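Local coordinates for putative thiol-disulfide oxidoreductase (Bacteroides vulgatus, PDB 4GRF), which probably acts as a thiol-disulfide oxidoreductase, its thioredoxin domain, the part described here, carrying a CxxC disulfide, at residues A80-D84 with K85-N89; C41-C44 with R45-T48; Y133-V136 with E137-N141. All coordinates share one frame; numbering follows the deposited sequence. Where two conformers were deposited one is given.

How the interactions relate
All three interactions are local, each joining neighbouring turns or the end of one helix, and they follow one another along the chain. Interactions 1 and 2 touch: Arg-45 of the CxxC helix forms salt bridges with Asp-84 and Glu-83 at the end of helix 74-84, and Thr-48 packs on Asp-84. Interaction 3 stands apart on the C-terminal helix 129-140, its centre about 22 Å and 21 Å from those of interactions 1 and 2. The first two are partly buried, with weak bonds and water at a helix exit in one and a disulfide and an arginine in salt bridges in the other; the third is a surface contact of regular helical bonds and apolar packing.

Interaction 1: A80-D84 with K85-N89; sequences AIEED and KSYWN. With SO4 (sulfate ion), chain E.
Lys-85 is the first residue to leave helix 74-84, with a positive phi of 58°, and its N still reaches back to Ile-81 O, 2.7 Å away in a weak, bent bond. In the conformer given, its side chain doubles back over the last turn beside Glu-82, and NZ ends 3.8 Å from Glu-82 OE2, a long and doubtful salt bridge at the exposed surface. Ser-86 N gives the same Ile-81 O a second weak bond at 3.3 Å. The hydroxyl of Ser-86 lies between its own backbone N and carbonyl carbon (chi1 47°), which sets OG over Ile-81 CA and places it 2.8 Å from a water, which donates a hydrogen bond to Asp-84 OD2; OD2 is also in a salt bridge with Arg-45 NE. Ser-86 and Tyr-87 each centre an inverse gamma turn, and the linked turns carry the chain from the helix to edge strand 89-92 of the thioredoxin-fold sheet. The Tyr-87 ring meets Ile-81 obliquely, with CE1 3.9 Å from Ile-81 CG2, while its OH lies alongside Glu-82. Trp-88 packs on Leu-51 and Tyr-55 of helix 48-58. Asn-89 ND2 donates an almost straight bond of 2.9 Å to O4 of a sulfate, probably from the crystallisation liquor.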
loop_
_atom_site.group_PDB
_atom_site.type_symbol
_atom_site.label_atom_id
_atom_site.label_comp_id
_atom_site.label_asym_id
_atom_site.label_seq_id
_atom_site.Cartn_x
_atom_site.Cartn_y
_atom_site.Cartn_z
ATOM N N ALA A 80 -0.771 -15.522 0.807
ATOM C CA ALA A 80 0.445 -14.733 0.736
ATOM C C ALA A 80 0.625 -13.954 2.029
ATOM O O ALA A 80 1.736 -13.831 2.557
ATOM C CB ALA A 80 0.408 -13.788 -0.470
ATOM N N ILE A 81 -0.468 -13.398 2.539
ATOM C CA ILE A 81 -0.401 -12.577 3.730
ATOM C C ILE A 81 0.058 -13.430 4.919
ATOM O O ILE A 81 0.929 -13.022 5.699
ATOM C CB ILE A 81 -1.750 -11.914 4.015
ATOM C CG1 ILE A 81 -2.006 -10.838 2.968
ATOM C CG2 ILE A 81 -1.774 -11.332 5.408
ATOM C CD1 ILE A 81 -3.377 -10.204 3.051
ATOM N N GLU A 82 -0.479 -14.641 5.001
ATOM C CA GLU A 82 -0.069 -15.565 6.056
ATOM C C GLU A 82 1.409 -15.962 5.914
ATOM O O GLU A 82 2.119 -16.044 6.910
ATOM C CB GLU A 82 -0.949 -16.821 6.041
ATOM C CG GLU A 82 -0.781 -17.689 7.288
ATOM C CD GLU A 82 0.467 -18.555 7.264
ATOM O OE1 GLU A 82 0.861 -19.013 6.172
ATOM O OE2 GLU A 82 1.036 -18.802 8.353
ATOM N N GLU A 83 1.848 -16.261 4.695
ATOM C CA GLU A 83 3.251 -16.612 4.441
ATOM C C GLU A 83 4.200 -15.448 4.776
ATOM O O GLU A 83 5.313 -15.640 5.304
ATOM C CB GLU A 83 3.433 -17.037 2.984
ATOM C CG GLU A 83 2.769 -18.376 2.651
ATOM C CD GLU A 83 2.740 -18.699 1.170
ATOM O OE1 GLU A 83 2.928 -17.796 0.316
ATOM O OE2 GLU A 83 2.499 -19.879 0.854
ATOM N N ASP A 84 3.755 -14.230 4.471
ATOM C CA ASP A 84 4.598 -13.046 4.654
ATOM C C ASP A 84 4.491 -12.388 6.034
ATOM O O ASP A 84 5.354 -11.588 6.412
ATOM C CB ASP A 84 4.253 -11.996 3.579
ATOM C CG ASP A 84 4.544 -12.466 2.159
ATOM O OD1 ASP A 84 5.232 -13.502 1.967
ATOM O OD2 ASP A 84 4.087 -11.783 1.203
ATOM N N LYS A 85 3.438 -12.721 6.778
ATOM C CA LYS A 85 3.133 -12.074 8.046
ATOM C C LYS A 85 2.958 -10.571 7.852
ATOM O O LYS A 85 3.391 -9.771 8.679
ATOM C CB LYS A 85 4.242 -12.335 9.070
ATOM C CG LYS A 85 4.413 -13.803 9.432
ATOM C CD LYS A 85 3.158 -14.368 10.081
ATOM C CE LYS A 85 3.316 -15.844 10.416
ATOM N NZ LYS A 85 2.118 -16.393 11.107
ATOM N N SER A 86 2.325 -10.193 6.748
ATOM C CA SER A 86 2.190 -8.767 6.410
ATOM C C SER A 86 0.902 -8.175 6.976
ATOM O O SER A 86 -0.007 -7.778 6.229
ATOM C CB SER A 86 2.243 -8.597 4.894
ATOM O OG SER A 86 1.395 -9.526 4.232
ATOM N N TYR A 87 0.823 -8.120 8.304
ATOM C CA TYR A 87 -0.429 -7.814 8.975
ATOM C C TYR A 87 -0.622 -6.325 9.246
ATOM O O TYR A 87 -0.929 -5.920 10.361
ATOM C CB TYR A 87 -0.529 -8.607 10.293
ATOM C CG TYR A 87 -0.504 -10.113 10.095
ATOM C CD1 TYR A 87 -1.489 -10.753 9.360
ATOM C CD2 TYR A 87 0.500 -10.891 10.658
ATOM C CE1 TYR A 87 -1.468 -12.131 9.183
ATOM C CE2 TYR A 87 0.529 -12.267 10.484
ATOM C CZ TYR A 87 -0.458 -12.878 9.743
ATOM O OH TYR A 87 -0.436 -14.250 9.567
ATOM N N TRP A 88 -0.455 -5.499 8.225
ATOM C CA TRP A 88 -0.886 -4.122 8.316
ATOM C C TRP A 88 -2.289 -4.044 7.699
ATOM O O TRP A 88 -2.976 -5.057 7.637
ATOM C CB TRP A 88 0.139 -3.179 7.635
ATOM C CG TRP A 88 0.654 -3.678 6.298
ATOM C CD1 TRP A 88 0.020 -3.592 5.082
ATOM C CD2 TRP A 88 1.906 -4.347 6.051
ATOM N NE1 TRP A 88 0.817 -4.161 4.096
ATOM C CE2 TRP A 88 1.975 -4.620 4.675
ATOM C CE3 TRP A 88 2.984 -4.709 6.866
ATOM C CZ2 TRP A 88 3.076 -5.255 4.095
ATOM C CZ3 TRP A 88 4.067 -5.372 6.287
ATOM C CH2 TRP A 88 4.108 -5.610 4.917
ATOM N N ASN A 89 -2.741 -2.874 7.266
ATOM C CA ASN A 89 -4.080 -2.787 6.685
ATOM C C ASN A 89 -4.017 -3.358 5.276
ATOM O O ASN A 89 -3.420 -2.750 4.398
ATOM C CB ASN A 89 -4.531 -1.330 6.632
ATOM C CG ASN A 89 -4.708 -0.738 8.011
ATOM O OD1 ASN A 89 -5.668 -1.069 8.713
ATOM N ND2 ASN A 89 -3.796 0.128 8.410
HETATM S S SO4 E . -3.229 0.940 11.976
HETATM O O1 SO4 E . -3.276 1.848 13.145
HETATM O O2 SO4 E . -1.850 0.954 11.415
HETATM O O3 SO4 E . -3.579 -0.439 12.394
HETATM O O4 SO4 E . -4.226 1.399 10.974
HETATM O O HOH W 1 2.228 -9.851 1.564
#

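Interaction 2: C41-C44 with R45-T48; sequences CSWC and RKET
Cys-41 O receives the N-H of Arg-45 at 3.2 Å and so closes the first turn of helix 42-46. Cys-41 occupies the N-cap position, and its SG is joined to Cys-44 SG by a disulfide of 2.1 Å that ties the cap to that same turn. The tight part lies here: both cysteines are buried, Phe-110 packs against Cys-41 and Pro-111 against Cys-44, and Arg-45 CG comes within 3.1 Å of Cys-41 O. Bends at chi2 and chi3 carry the arginine away from the helix to a set of polar partners on helix 74-84 and the loop before its own helix, where Asp-84 and Glu-83 take NE and NH2 in salt bridges and Ala-39 O accepts from NH1. Further on, Lys-46 N binds Ser-42 O at 2.9 Å, but Glu-47 N divides between a weak bond to Trp-43 O and one to Cys-44 O, approached from well above the carbonyl plane. Thr-48 OG1 then donates to Arg-45 O at 2.7 Å, from the same face as Thr-48 N.

The other side is looser, and its Trp-43/Lys-46 pair is exposed. Lys-46 CD passes over one face of the Trp-43 ring, 4.1 Å above its plane and offset toward the rim, with NZ 3.7 Å from CZ3. Glu-47 returns to the buried side: OE2 approaches the indole obliquely, whereas OE1 accepts from Gly-129 N. A CxxC pair at a helix start, here in its oxidised form, is characteristic of thioredoxin-type domains, consistent with a redox-active site here.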
loop_
_atom_site.group_PDB
_atom_site.type_symbol
_atom_site.label_atom_id
_atom_site.label_comp_id
_atom_site.label_asym_id
_atom_site.label_seq_id
_atom_site.Cartn_x
_atom_site.Cartn_y
_atom_site.Cartn_z
ATOM N N CYS A 41 3.603 -11.644 -7.411
ATOM C CA CYS A 41 4.648 -10.655 -7.652
ATOM C C CYS A 41 5.788 -10.875 -6.660
ATOM O O CYS A 41 5.709 -10.460 -5.483
ATOM C CB CYS A 41 4.050 -9.257 -7.494
ATOM S SG CYS A 41 5.259 -7.931 -7.532
ATOM N N SER A 42 6.853 -11.537 -7.112
ATOM C CA SER A 42 7.960 -11.933 -6.233
ATOM C C SER A 42 8.605 -10.741 -5.542
ATOM O O SER A 42 8.823 -10.730 -4.342
ATOM C CB SER A 42 9.040 -12.652 -7.035
ATOM O OG SER A 42 8.707 -14.004 -7.228
ATOM N N TRP A 43 8.924 -9.733 -6.327
ATOM C CA TRP A 43 9.590 -8.575 -5.794
ATOM C C TRP A 43 8.715 -7.859 -4.769
ATOM O O TRP A 43 9.220 -7.320 -3.787
ATOM C CB TRP A 43 9.940 -7.607 -6.921
ATOM C CG TRP A 43 11.172 -7.025 -6.606
ATOM C CD1 TRP A 43 11.395 -5.821 -6.001
ATOM C CD2 TRP A 43 12.435 -7.668 -6.725
ATOM N NE1 TRP A 43 12.746 -5.655 -5.791
ATOM C CE2 TRP A 43 13.404 -6.779 -6.225
ATOM C CE3 TRP A 43 12.845 -8.902 -7.239
ATOM C CZ2 TRP A 43 14.761 -7.087 -6.222
ATOM C CZ3 TRP A 43 14.186 -9.206 -7.233
ATOM C CH2 TRP A 43 15.131 -8.303 -6.726
ATOM N N CYS A 44 7.410 -7.849 -5.000
ATOM C CA CYS A 44 6.466 -7.286 -4.003
ATOM C C CYS A 44 6.623 -7.998 -2.655
ATOM O O CYS A 44 6.715 -7.369 -1.597
ATOM C CB CYS A 44 5.005 -7.439 -4.483
ATOM S SG CYS A 44 4.569 -6.638 -6.062
ATOM N N ARG A 45 6.684 -9.322 -2.698
ATOM C CA ARG A 45 6.732 -10.119 -1.498
ATOM C C ARG A 45 8.064 -9.871 -0.803
ATOM O O ARG A 45 8.143 -9.844 0.431
ATOM C CB ARG A 45 6.623 -11.608 -1.838
ATOM C CG ARG A 45 5.520 -11.965 -2.830
ATOM C CD ARG A 45 4.136 -12.066 -2.196
ATOM N NE ARG A 45 4.109 -13.013 -1.074
ATOM C CZ ARG A 45 3.786 -14.304 -1.161
ATOM N NH1 ARG A 45 3.410 -14.843 -2.297
ATOM N NH2 ARG A 45 3.834 -15.057 -0.086
ATOM N N LYS A 46 9.123 -9.711 -1.595
ATOM C CA LYS A 46 10.458 -9.497 -1.028
ATOM C C LYS A 46 10.613 -8.159 -0.322
ATOM O O LYS A 46 11.576 -7.955 0.414
ATOM C CB LYS A 46 11.542 -9.644 -2.090
ATOM C CG LYS A 46 11.755 -11.081 -2.533
ATOM C CD LYS A 46 12.707 -11.175 -3.714
ATOM C CE LYS A 46 14.139 -10.955 -3.257
ATOM N NZ LYS A 46 15.134 -11.330 -4.297
ATOM N N GLU A 47 9.670 -7.247 -0.501
ATOM C CA GLU A 47 9.743 -5.973 0.197
ATOM C C GLU A 47 9.210 -6.080 1.648
ATOM O O GLU A 47 9.355 -5.156 2.453
ATOM C CB GLU A 47 8.925 -4.907 -0.554
ATOM C CG GLU A 47 9.489 -4.491 -1.900
ATOM C CD GLU A 47 10.885 -3.921 -1.801
ATOM O OE1 GLU A 47 11.153 -3.176 -0.834
ATOM O OE2 GLU A 47 11.701 -4.203 -2.694
ATOM N N THR A 48 8.581 -7.202 1.955
ATOM C CA THR A 48 7.911 -7.423 3.242
ATOM C C THR A 48 8.759 -7.029 4.476
ATOM O O THR A 48 8.289 -6.278 5.325
ATOM C CB THR A 48 7.395 -8.871 3.345
ATOM O OG1 THR A 48 6.366 -9.057 2.374
ATOM C CG2 THR A 48 6.790 -9.131 4.724
#

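Interaction 3: Y133-V136 with E137-N141; sequences YNTV and EKFVN
Val-140 N and Glu-137 N make the shortest hydrogen bonds between the two halves of this helix, to Val-136 O at 2.8 Å and Tyr-133 O at 2.9 Å. Lys-138 N to Asn-134 O continues the series. Phe-139 N is shared between two acceptors: it bonds Thr-135 O at 3.2 Å and, weakly, Val-136 O. A water adds a further polar link on the outer side, donating both to Asn-134 O and to Glu-137 OE1, and so ties the carboxylate to the backbone one turn earlier.

These turns belong to helix 129-140, the C-terminal helix of the thioredoxin fold, which packs against the central sheet beside helix 48-58. Its inward side is apolar. Val-136 and Val-140 lie side by side, CG1 of the first 3.8 Å from CG2 of the second, Val-136 resting on Leu-33 and Val-140 on Tyr-31, both of strand 31-37. Thr-135 CG2 runs alongside the Phe-139 ring, 4.0 Å from CE2, while Thr-135 O sits in the ring plane at its edge, 3.3 Å from CD2. With OG1 beside its own backbone N (chi1 -62°), Thr-135 can bond Asp-131 O and still turn its methyl to that ring; on strand 122-124, Thr-135 packs on Ala-124 and Phe-139 on Val-123. Toward helix 48-58, Tyr-133 meets the Phe-58 ring with planes about 50° apart. Glu-137, extended beyond CG, brings OE1 obliquely to Tyr-133 CE1, its carboxylate turned 75° from the tyrosine ring, and also touches Phe-58.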
loop_
_atom_site.group_PDB
_atom_site.type_symbol
_atom_site.label_atom_id
_atom_site.label_comp_id
_atom_site.label_asym_id
_atom_site.label_seq_id
_atom_site.Cartn_x
_atom_site.Cartn_y
_atom_site.Cartn_z
ATOM N N TYR A 133 12.238 2.752 4.238
ATOM C CA TYR A 133 12.380 3.171 5.623
ATOM C C TYR A 133 12.887 4.617 5.724
ATOM O O TYR A 133 12.321 5.448 6.448
ATOM C CB TYR A 133 13.367 2.236 6.331
ATOM C CG TYR A 133 13.498 2.512 7.799
ATOM C CD1 TYR A 133 14.346 3.524 8.256
ATOM C CD2 TYR A 133 12.784 1.782 8.731
ATOM C CE1 TYR A 133 14.468 3.795 9.594
ATOM C CE2 TYR A 133 12.904 2.042 10.081
ATOM C CZ TYR A 133 13.747 3.042 10.504
ATOM O OH TYR A 133 13.869 3.296 11.837
ATOM N N ASN A 134 13.971 4.916 5.026
ATOM C CA ASN A 134 14.579 6.248 5.139
ATOM C C ASN A 134 13.641 7.350 4.666
ATOM O O ASN A 134 13.598 8.420 5.269
ATOM C CB ASN A 134 15.914 6.310 4.398
ATOM C CG ASN A 134 16.907 5.291 4.927
ATOM O OD1 ASN A 134 16.790 4.817 6.064
ATOM N ND2 ASN A 134 17.865 4.926 4.098
ATOM N N THR A 135 12.849 7.072 3.629
ATOM C CA THR A 135 11.907 8.060 3.121
ATOM C C THR A 135 10.778 8.301 4.108
ATOM O O THR A 135 10.407 9.453 4.388
ATOM C CB THR A 135 11.341 7.655 1.738
ATOM O OG1 THR A 135 12.418 7.588 0.803
ATOM C CG2 THR A 135 10.312 8.682 1.253
ATOM N N VAL A 136 10.246 7.233 4.696
ATOM C CA VAL A 136 9.199 7.411 5.673
ATOM C C VAL A 136 9.738 8.167 6.880
ATOM O O VAL A 136 9.075 9.048 7.411
ATOM C CB VAL A 136 8.572 6.064 6.105
ATOM C CG1 VAL A 136 7.651 6.249 7.293
ATOM C CG2 VAL A 136 7.827 5.445 4.923
ATOM N N GLU A 137 10.941 7.826 7.318
ATOM C CA GLU A 137 11.544 8.499 8.472
ATOM C C GLU A 137 11.614 10.013 8.242
ATOM O O GLU A 137 11.249 10.816 9.118
ATOM C CB GLU A 137 12.946 7.950 8.695
ATOM C CG GLU A 137 13.646 8.506 9.920
ATOM C CD GLU A 137 15.009 7.870 10.113
ATOM O OE1 GLU A 137 15.616 7.451 9.107
ATOM O OE2 GLU A 137 15.465 7.785 11.261
ATOM N N LYS A 138 12.076 10.376 7.055
ATOM C CA LYS A 138 12.196 11.770 6.640
ATOM C C LYS A 138 10.896 12.558 6.755
ATOM O O LYS A 138 10.885 13.693 7.227
ATOM C CB LYS A 138 12.730 11.818 5.207
ATOM C CG LYS A 138 12.657 13.166 4.509
ATOM C CD LYS A 138 13.059 13.014 3.043
ATOM C CE LYS A 138 13.186 14.352 2.325
ATOM N NZ LYS A 138 11.894 15.085 2.216
ATOM N N PHE A 139 9.787 11.954 6.349
ATOM C CA PHE A 139 8.512 12.652 6.347
ATOM C C PHE A 139 7.834 12.583 7.711
ATOM O O PHE A 139 7.235 13.542 8.165
ATOM C CB PHE A 139 7.586 12.079 5.262
ATOM C CG PHE A 139 7.878 12.591 3.892
ATOM C CD1 PHE A 139 7.327 13.791 3.464
ATOM C CD2 PHE A 139 8.674 11.879 3.025
ATOM C CE1 PHE A 139 7.594 14.277 2.198
ATOM C CE2 PHE A 139 8.945 12.359 1.754
ATOM C CZ PHE A 139 8.392 13.555 1.336
ATOM N N VAL A 140 7.912 11.436 8.370
ATOM C CA VAL A 140 7.217 11.269 9.636
ATOM C C VAL A 140 7.985 11.946 10.776
ATOM O O VAL A 140 7.379 12.608 11.604
ATOM C CB VAL A 140 6.939 9.775 9.932
ATOM C CG1 VAL A 140 6.375 9.567 11.331
ATOM C CG2 VAL A 140 5.978 9.236 8.881
ATOM N N ASN A 141 9.310 11.791 10.813
ATOM C CA ASN A 141 10.133 12.454 11.833
ATOM C C ASN A 141 10.667 13.767 11.294
ATOM O O ASN A 141 11.513 13.767 10.411
ATOM C CB ASN A 141 11.323 11.584 12.257
ATOM C CG ASN A 141 10.960 10.571 13.328
ATOM O OD1 ASN A 141 9.926 10.682 13.982
ATOM N ND2 ASN A 141 11.826 9.580 13.520
HETATM O O HOH W 2 15.815 9.279 6.748
#